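ComZ (Thermus thermophilus, PDB 6QVI) is a competence-associated pilin that carries a beta-solenoid domain on a pseudopilin-like domain and probably acts as a DNA receptor at the pilus tip. Local coordinates at residues Asp380-Arg385 with Asn412-Gly417; Asp440-Gly445 with Thr457-Lys462. One frame throughout, in Å; residues are numbered along the deposited sequence.

Interaction 1 of 2, residues Asp380-Arg385 with Asn412-Gly417; sequences DAVLNR and NLDING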
ATOM      1  N   ASP A 380     -26.502  -4.224  -5.397  1.00 69.18           N
ATOM      2  CA  ASP A 380     -25.408  -4.774  -6.169  1.00 64.64           C
ATOM      3  C   ASP A 380     -25.160  -3.886  -7.383  1.00 62.64           C
ATOM      4  O   ASP A 380     -26.002  -3.080  -7.781  1.00 68.08           O
ATOM      5  CB  ASP A 380     -25.710  -6.217  -6.567  1.00 70.22           C
ATOM      6  CG  ASP A 380     -25.594  -7.180  -5.373  1.00 82.48           C
ATOM      7  OD1 ASP A 380     -25.995  -8.371  -5.451  1.00 86.79           O
ATOM      8  OD2 ASP A 380     -25.073  -6.718  -4.330  1.00 91.05           O
ATOM      9  N   ALA A 381     -23.978  -4.015  -7.959  1.00 57.37           N
ATOM     10  CA  ALA A 381     -23.665  -3.261  -9.155  1.00 59.97           C
ATOM     11  C   ALA A 381     -23.085  -4.206 -10.181  1.00 65.07           C
ATOM     12  O   ALA A 381     -22.257  -5.052  -9.835  1.00 65.99           O
ATOM     13  CB  ALA A 381     -22.684  -2.112  -8.848  1.00 57.91           C
ATOM     14  N   VAL A 382     -23.517  -4.070 -11.433  1.00 72.19           N
ATOM     15  CA  VAL A 382     -22.882  -4.778 -12.535  1.00 78.53           C
ATOM     16  C   VAL A 382     -22.656  -3.724 -13.616  1.00 76.96           C
ATOM     17  O   VAL A 382     -23.536  -2.883 -13.860  1.00 66.25           O
ATOM     18  CB  VAL A 382     -23.747  -5.956 -13.078  1.00 73.03           C
ATOM     19  CG1 VAL A 382     -24.358  -6.805 -11.915  1.00 62.16           C
ATOM     20  CG2 VAL A 382     -24.698  -5.540 -14.175  1.00 81.59           C
ATOM     21  N   LEU A 383     -21.429  -3.666 -14.144  1.00 78.34           N
ATOM     22  CA  LEU A 383     -21.102  -2.884 -15.330  1.00 81.03           C
ATOM     23  C   LEU A 383     -20.958  -3.897 -16.436  1.00 86.07           C
ATOM     24  O   LEU A 383     -20.037  -4.725 -16.410  1.00 87.59           O
ATOM     25  CB  LEU A 383     -19.821  -2.064 -15.183  1.00 84.98           C
ATOM     26  CG  LEU A 383     -19.731  -0.958 -14.169  1.00 83.37           C
ATOM     27  CD1 LEU A 383     -19.472  -1.575 -12.862  1.00 81.78           C
ATOM     28  CD2 LEU A 383     -18.553  -0.113 -14.578  1.00 89.22           C
ATOM     29  N   ASN A 384     -21.877  -3.849 -17.386  1.00 93.99           N
ATOM     30  CA  ASN A 384     -22.012  -4.934 -18.328  1.00 93.09           C
ATOM     31  C   ASN A 384     -21.375  -4.652 -19.673  1.00 96.64           C
ATOM     32  O   ASN A 384     -21.435  -5.514 -20.549  1.00101.55           O
ATOM     33  CB  ASN A 384     -23.486  -5.259 -18.510  1.00 93.74           C
ATOM     34  CG  ASN A 384     -23.721  -6.708 -18.806  1.00106.99           C
ATOM     35  OD1 ASN A 384     -24.729  -7.284 -18.407  1.00111.55           O
ATOM     36  ND2 ASN A 384     -22.790  -7.312 -19.537  1.00114.85           N
ATOM     37  N   ARG A 385     -20.704  -3.521 -19.847  1.00 97.11           N
ATOM     38  CA  ARG A 385     -20.083  -3.241 -21.134  1.00101.83           C
ATOM     39  C   ARG A 385     -18.796  -2.469 -20.891  1.00 94.62           C
ATOM     40  O   ARG A 385     -18.649  -1.818 -19.851  1.00 93.00           O
ATOM     41  CB  ARG A 385     -21.028  -2.456 -22.061  1.00107.26           C
ATOM     42  CG  ARG A 385     -22.378  -3.141 -22.268  1.00118.25           C
ATOM     43  CD  ARG A 385     -22.861  -3.106 -23.709  1.00126.07           C
ATOM     44  NE  ARG A 385     -22.416  -1.909 -24.397  1.00126.12           N
ATOM     45  CZ  ARG A 385     -22.268  -1.840 -25.711  1.00132.28           C
ATOM     46  NH1 ARG A 385     -22.526  -2.907 -26.458  1.00138.04           N
ATOM     47  NH2 ARG A 385     -21.848  -0.717 -26.276  1.00137.16           N
ATOM     48  N   ASN A 412     -22.355  -6.609  -3.720  1.00 54.87           N
ATOM     49  CA  ASN A 412     -21.569  -7.330  -4.714  1.00 53.80           C
ATOM     50  C   ASN A 412     -21.365  -6.475  -5.956  1.00 54.97           C
ATOM     51  O   ASN A 412     -22.148  -5.570  -6.255  1.00 57.81           O
ATOM     52  CB  ASN A 412     -22.226  -8.655  -5.090  1.00 56.14           C
ATOM     53  CG  ASN A 412     -22.435  -9.548  -3.891  1.00 63.20           C
ATOM     54  OD1 ASN A 412     -21.497 -10.199  -3.406  1.00 63.67           O
ATOM     55  ND2 ASN A 412     -23.664  -9.568  -3.383  1.00 70.03           N
ATOM     56  N   LEU A 413     -20.300  -6.796  -6.691  1.00 51.78           N
ATOM     57  CA  LEU A 413     -19.863  -6.018  -7.838  1.00 51.95           C
ATOM     58  C   LEU A 413     -19.478  -6.972  -8.959  1.00 57.52           C
ATOM     59  O   LEU A 413     -18.825  -7.995  -8.722  1.00 63.45           O
ATOM     60  CB  LEU A 413     -18.637  -5.162  -7.474  1.00 60.17           C
ATOM     61  CG  LEU A 413     -17.936  -4.379  -8.603  1.00 61.61           C
ATOM     62  CD1 LEU A 413     -18.946  -3.566  -9.466  1.00 58.41           C
ATOM     63  CD2 LEU A 413     -16.719  -3.523  -8.153  1.00 56.20           C
ATOM     64  N   ASP A 414     -19.888  -6.636 -10.181  1.00 71.56           N
ATOM     65  CA  ASP A 414     -19.586  -7.424 -11.375  1.00 76.36           C
ATOM     66  C   ASP A 414     -19.070  -6.463 -12.440  1.00 75.60           C
ATOM     67  O   ASP A 414     -19.742  -5.473 -12.759  1.00 77.91           O
ATOM     68  CB  ASP A 414     -20.816  -8.206 -11.861  1.00 70.21           C
ATOM     69  CG  ASP A 414     -21.028  -9.534 -11.094  1.00 76.40           C
ATOM     70  OD1 ASP A 414     -20.781  -9.580  -9.874  1.00 83.36           O
ATOM     71  OD2 ASP A 414     -21.429 -10.553 -11.719  1.00 84.27           O
ATOM     72  N   ILE A 415     -17.870  -6.743 -12.972  1.00 63.63           N
ATOM     73  CA  ILE A 415     -17.253  -5.937 -14.023  1.00 67.04           C
ATOM     74  C   ILE A 415     -17.070  -6.877 -15.211  1.00 75.64           C
ATOM     75  O   ILE A 415     -16.098  -7.646 -15.263  1.00 71.94           O
ATOM     76  CB  ILE A 415     -15.923  -5.334 -13.565  1.00 73.05           C
ATOM     77  CG1 ILE A 415     -16.140  -4.529 -12.282  1.00 79.01           C
ATOM     78  CG2 ILE A 415     -15.324  -4.409 -14.614  1.00 67.67           C
ATOM     79  CD1 ILE A 415     -14.931  -3.720 -11.861  1.00 81.80           C
ATOM     80  N   ASN A 416     -17.997  -6.827 -16.175  1.00 78.78           N
ATOM     81  CA  ASN A 416     -17.992  -7.841 -17.221  1.00 86.02           C
ATOM     82  C   ASN A 416     -17.364  -7.367 -18.517  1.00 93.47           C
ATOM     83  O   ASN A 416     -16.987  -8.203 -19.347  1.00 93.68           O
ATOM     84  CB  ASN A 416     -19.415  -8.336 -17.510  1.00 82.81           C
ATOM     85  CG  ASN A 416     -20.145  -8.773 -16.252  1.00 79.89           C
ATOM     86  OD1 ASN A 416     -19.538  -9.359 -15.349  1.00 81.66           O
ATOM     87  ND2 ASN A 416     -21.455  -8.545 -16.206  1.00 71.83           N
ATOM     88  N   GLY A 417     -17.194  -6.058 -18.681  1.00 95.42           N
ATOM     89  CA  GLY A 417     -16.459  -5.489 -19.781  1.00 94.88           C
ATOM     90  C   GLY A 417     -15.171  -4.867 -19.270  1.00 94.96           C
ATOM     91  O   GLY A 417     -14.827  -4.951 -18.098  1.00 86.80           O
TER
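OD2 of D380 is the best-held polar atom here, gripped by two N-H groups of N412. The strong bond comes from the backbone: N412 N lies 2.8 Å from D380 OD2, with an N-H...O angle of 165°, and meets it from above the carboxylate plane. The second, weak, comes from N412 ND2, which also reaches D380 OD1 weakly, so that the one ND2 spans both carboxylate oxygens. Both side chains have CG beside the backbone N and run side by side, their flat groups turned 78° apart; N412 OD1 is left for the backbone N of D440. From this end the two strands continue in parallel register. A381 N donates to N412 O, A381 O accepts D414 N, L383 N donates to D414 O (2.8 Å), and N416 N closes the series on L383 O, nearly along the C=O axis. On the buried face, L413, with CG anti to its backbone N (chi1 174°), swings CD1 to 4.0 Å from L383 CD1 and 4.1 Å from A381 CB. On the face of V382 and D414 the two side chains run side by side, V382 CG1 3.8 Å from D414 CB, and the D414 carboxylate turns to R444. Successive strands of the beta-solenoid meet here: strand 380-383 lies between strand 335-337, which D380 and V382 touch, and strand 409-415, itself followed by strand 441-443.

Interaction 2 of 2, residues Asp440-Gly445 with Thr457-Lys462; sequences DIYQRG and TFRVVK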
ATOM      1  N   ASP A 440     -18.743  -9.911  -2.795  1.00 61.35           N
ATOM      2  CA  ASP A 440     -17.844 -10.508  -3.771  1.00 53.47           C
ATOM      3  C   ASP A 440     -17.629  -9.601  -4.979  1.00 53.23           C
ATOM      4  O   ASP A 440     -18.458  -8.744  -5.306  1.00 63.42           O
ATOM      5  CB  ASP A 440     -18.397 -11.846  -4.243  1.00 60.02           C
ATOM      6  CG  ASP A 440     -18.437 -12.888  -3.148  1.00 78.52           C
ATOM      7  OD1 ASP A 440     -18.031 -12.589  -2.001  1.00 80.61           O
ATOM      8  OD2 ASP A 440     -18.898 -14.016  -3.441  1.00 95.07           O
ATOM      9  N   ILE A 441     -16.516  -9.840  -5.676  1.00 51.19           N
ATOM     10  CA  ILE A 441     -16.214  -9.181  -6.945  1.00 64.46           C
ATOM     11  C   ILE A 441     -15.931 -10.242  -7.990  1.00 67.28           C
ATOM     12  O   ILE A 441     -15.071 -11.106  -7.796  1.00 74.63           O
ATOM     13  CB  ILE A 441     -15.014  -8.220  -6.869  1.00 64.65           C
ATOM     14  CG1 ILE A 441     -15.350  -7.013  -6.023  1.00 54.86           C
ATOM     15  CG2 ILE A 441     -14.602  -7.777  -8.290  1.00 47.43           C
ATOM     16  CD1 ILE A 441     -14.394  -5.943  -6.237  1.00 52.12           C
ATOM     17  N   TYR A 442     -16.601 -10.130  -9.121  1.00 73.42           N
ATOM     18  CA  TYR A 442     -16.385 -11.009 -10.248  1.00 74.24           C
ATOM     19  C   TYR A 442     -15.979 -10.127 -11.411  1.00 71.36           C
ATOM     20  O   TYR A 442     -16.764  -9.270 -11.844  1.00 71.41           O
ATOM     21  CB  TYR A 442     -17.652 -11.803 -10.576  1.00 71.02           C
ATOM     22  CG  TYR A 442     -17.407 -13.119 -11.296  1.00 77.35           C
ATOM     23  CD1 TYR A 442     -16.693 -13.171 -12.488  1.00 77.00           C
ATOM     24  CD2 TYR A 442     -17.838 -14.318 -10.738  1.00 80.17           C
ATOM     25  CE1 TYR A 442     -16.455 -14.383 -13.115  1.00 86.80           C
ATOM     26  CE2 TYR A 442     -17.596 -15.525 -11.344  1.00 81.50           C
ATOM     27  CZ  TYR A 442     -16.910 -15.563 -12.537  1.00 82.89           C
ATOM     28  OH  TYR A 442     -16.677 -16.791 -13.145  1.00 72.86           O
ATOM     29  N   GLN A 443     -14.777 -10.356 -11.935  1.00 65.08           N
ATOM     30  CA  GLN A 443     -14.316  -9.671 -13.140  1.00 68.22           C
ATOM     31  C   GLN A 443     -14.327 -10.643 -14.325  1.00 71.27           C
ATOM     32  O   GLN A 443     -13.504 -11.567 -14.388  1.00 69.01           O
ATOM     33  CB  GLN A 443     -12.919  -9.093 -12.930  1.00 61.23           C
ATOM     34  CG  GLN A 443     -12.192  -8.770 -14.218  1.00 68.27           C
ATOM     35  CD  GLN A 443     -10.764  -8.389 -13.968  1.00 74.38           C
ATOM     36  OE1 GLN A 443     -10.383  -8.120 -12.831  1.00 79.56           O
ATOM     37  NE2 GLN A 443      -9.965  -8.311 -15.025  1.00 78.28           N
ATOM     38  N   ARG A 444     -15.214 -10.398 -15.292  1.00 69.80           N
ATOM     39  CA  ARG A 444     -15.139 -11.118 -16.556  1.00 76.41           C
ATOM     40  C   ARG A 444     -14.642 -10.253 -17.721  1.00 81.70           C
ATOM     41  O   ARG A 444     -14.387 -10.802 -18.810  1.00 80.32           O
ATOM     42  CB  ARG A 444     -16.505 -11.747 -16.924  1.00 79.29           C
ATOM     43  CG  ARG A 444     -17.344 -12.295 -15.753  1.00 78.97           C
ATOM     44  CD  ARG A 444     -18.731 -12.840 -16.159  1.00 74.45           C
ATOM     45  NE  ARG A 444     -19.325 -13.650 -15.087  1.00 74.06           N
ATOM     46  CZ  ARG A 444     -20.013 -13.184 -14.046  1.00 67.03           C
ATOM     47  NH1 ARG A 444     -20.236 -11.886 -13.881  1.00 64.94           N
ATOM     48  NH2 ARG A 444     -20.472 -14.045 -13.148  1.00 69.12           N
ATOM     49  N   GLY A 445     -14.480  -8.935 -17.517  1.00 80.45           N
ATOM     50  CA  GLY A 445     -13.790  -8.103 -18.495  1.00 86.01           C
ATOM     51  C   GLY A 445     -12.312  -8.427 -18.597  1.00 96.22           C
ATOM     52  O   GLY A 445     -11.689  -8.915 -17.652  1.00 95.22           O
ATOM     53  N   THR A 457     -14.923 -12.596  -1.609  1.00 67.12           N
ATOM     54  CA  THR A 457     -13.906 -13.180  -2.466  1.00 68.38           C
ATOM     55  C   THR A 457     -13.844 -12.403  -3.776  1.00 65.51           C
ATOM     56  O   THR A 457     -14.861 -11.912  -4.286  1.00 63.46           O
ATOM     57  CB  THR A 457     -14.134 -14.712  -2.733  1.00 60.32           C
ATOM     58  OG1 THR A 457     -14.968 -14.895  -3.887  1.00 60.96           O
ATOM     59  CG2 THR A 457     -14.722 -15.422  -1.486  1.00 51.16           C
ATOM     60  N   PHE A 458     -12.706 -12.424  -4.422  1.00 59.35           N
ATOM     61  CA  PHE A 458     -12.594 -11.762  -5.682  1.00 60.03           C
ATOM     62  C   PHE A 458     -12.371 -12.804  -6.722  1.00 64.12           C
ATOM     63  O   PHE A 458     -11.365 -13.434  -6.698  1.00 62.52           O
ATOM     64  CB  PHE A 458     -11.407 -10.875  -5.650  1.00 45.49           C
ATOM     65  CG  PHE A 458     -10.965 -10.422  -6.973  1.00 47.63           C
ATOM     66  CD1 PHE A 458     -11.246  -9.179  -7.387  1.00 48.76           C
ATOM     67  CD2 PHE A 458     -10.234 -11.222  -7.763  1.00 51.98           C
ATOM     68  CE1 PHE A 458     -10.827  -8.737  -8.595  1.00 53.60           C
ATOM     69  CE2 PHE A 458      -9.797 -10.795  -8.972  1.00 61.99           C
ATOM     70  CZ  PHE A 458     -10.098  -9.548  -9.393  1.00 55.84           C
ATOM     71  N   ARG A 459     -13.322 -12.976  -7.630  1.00 59.96           N
ATOM     72  CA  ARG A 459     -13.231 -13.955  -8.690  1.00 64.59           C
ATOM     73  C   ARG A 459     -12.788 -13.338  -9.967  1.00 66.10           C
ATOM     74  O   ARG A 459     -13.056 -12.209 -10.241  1.00 61.72           O
ATOM     75  CB  ARG A 459     -14.558 -14.632  -8.945  1.00 76.07           C
ATOM     76  CG  ARG A 459     -15.036 -15.493  -7.806  1.00 78.74           C
ATOM     77  CD  ARG A 459     -16.170 -16.402  -8.200  1.00 70.37           C
ATOM     78  NE  ARG A 459     -16.469 -17.299  -7.108  1.00 68.63           N
ATOM     79  CZ  ARG A 459     -17.114 -16.928  -6.031  1.00 71.50           C
ATOM     80  NH1 ARG A 459     -17.521 -15.693  -5.926  1.00 65.65           N
ATOM     81  NH2 ARG A 459     -17.345 -17.777  -5.062  1.00 79.33           N
ATOM     82  N   VAL A 460     -12.108 -14.125 -10.766  1.00 56.81           N
ATOM     83  CA  VAL A 460     -11.610 -13.663 -12.026  1.00 66.34           C
ATOM     84  C   VAL A 460     -11.519 -14.868 -12.939  1.00 72.85           C
ATOM     85  O   VAL A 460     -11.408 -15.983 -12.497  1.00 82.85           O
ATOM     86  CB  VAL A 460     -10.272 -12.996 -11.823  1.00 69.31           C
ATOM     87  CG1 VAL A 460      -9.258 -14.011 -11.396  1.00 77.70           C
ATOM     88  CG2 VAL A 460      -9.833 -12.221 -13.030  1.00 65.98           C
ATOM     89  N   VAL A 461     -11.632 -14.632 -14.223  1.00 69.81           N
ATOM     90  CA  VAL A 461     -11.600 -15.672 -15.234  1.00 81.32           C
ATOM     91  C   VAL A 461     -10.192 -15.792 -15.812  1.00 80.41           C
ATOM     92  O   VAL A 461      -9.470 -14.790 -15.938  1.00 71.40           O
ATOM     93  CB  VAL A 461     -12.631 -15.333 -16.320  1.00 92.56           C
ATOM     94  CG1 VAL A 461     -14.048 -15.738 -15.871  1.00 95.40           C
ATOM     95  CG2 VAL A 461     -12.602 -13.832 -16.498  1.00 87.75           C
ATOM     96  N   LYS A 462      -9.790 -17.018 -16.156  1.00 82.55           N
ATOM     97  CA  LYS A 462      -8.535 -17.229 -16.874  1.00 84.13           C
ATOM     98  C   LYS A 462      -8.411 -16.260 -18.048  1.00 87.13           C
ATOM     99  O   LYS A 462      -9.359 -16.069 -18.809  1.00 90.22           O
ATOM    100  CB  LYS A 462      -8.470 -18.665 -17.411  1.00 94.61           C
ATOM    101  CG  LYS A 462      -9.176 -19.720 -16.581  1.00105.66           C
ATOM    102  CD  LYS A 462      -9.437 -21.005 -17.419  1.00121.45           C
ATOM    103  CE  LYS A 462      -9.210 -22.295 -16.593  1.00129.16           C
ATOM    104  NZ  LYS A 462      -8.792 -23.469 -17.406  1.00132.62           N
TER
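Strands 441-443 and 457-461 are neighbouring parallel strands of the beta-solenoid, and on one face their contact centres on the Y442 ring. R459 CB sits over that ring in a CH-pi contact, 4.0 Å from its centroid, and R459 CD follows at 3.6 Å from Y442 CE2, the arginine chain running extended from CG to NE. The opposite face of the ring is covered by the guanidinium of R444, whose NH2 lies over its centre, so the tyrosine is sandwiched between an aliphatic chain and a cationic group. V461 CG1 lies at the edge of the ring, near its plane, 3.9 Å from Y442 CE1. R459 NH1 forms a salt bridge with D440 OD2 (3.3 Å), the oxygen lying in the guanidinium plane, while D440 OD1 takes the backbone N-H of T457. One carboxylate thus ties down both main chain and side chain of the next strand, and both donors meet their oxygen from above its plane.

On the face of I441, Q443, F458 and V460, I441 CG2 packs obliquely against F458 CD1 at 3.7 Å, and Q443 OE1 comes to the edge of the same phenyl ring, its amide at 86° to it. The backbones are joined by I441 N to T457 O, R459 N to I441 O and Q443 N to R459 O. Further out, the F458 ring meets that of F475 in strand 474-478, Y442 OH is hydrogen-bonded to Q483 O and T478 OG1, and R444 is held by D414, N416 and G481 O. From the last residue of the strand, the extended Q443 side chain carries NE2 forward to G445 O (3.2 Å), which lies in the plane of the Q443 amide.

How the interactions relate
Interactions 1 and 2 follow one another along the chain and lie on the same side of its centre, their centres about 10 Å apart. Strands 380-383, 409-415, 441-443 and 457-461 run side by side in that order, so the two contacts are successive steps of one parallel stack, joined where strand 409-415 pairs with 441-443. Besides backbone bonds, side chains cross that seam, among them the salt bridge D414 OD2 to R444 NH1 (2.8 Å) and the packing of L413 CD2 on I441 CD1. Together they make part of one parallel face of the beta-solenoid domain, the part distinct from the pseudopilin-like domain.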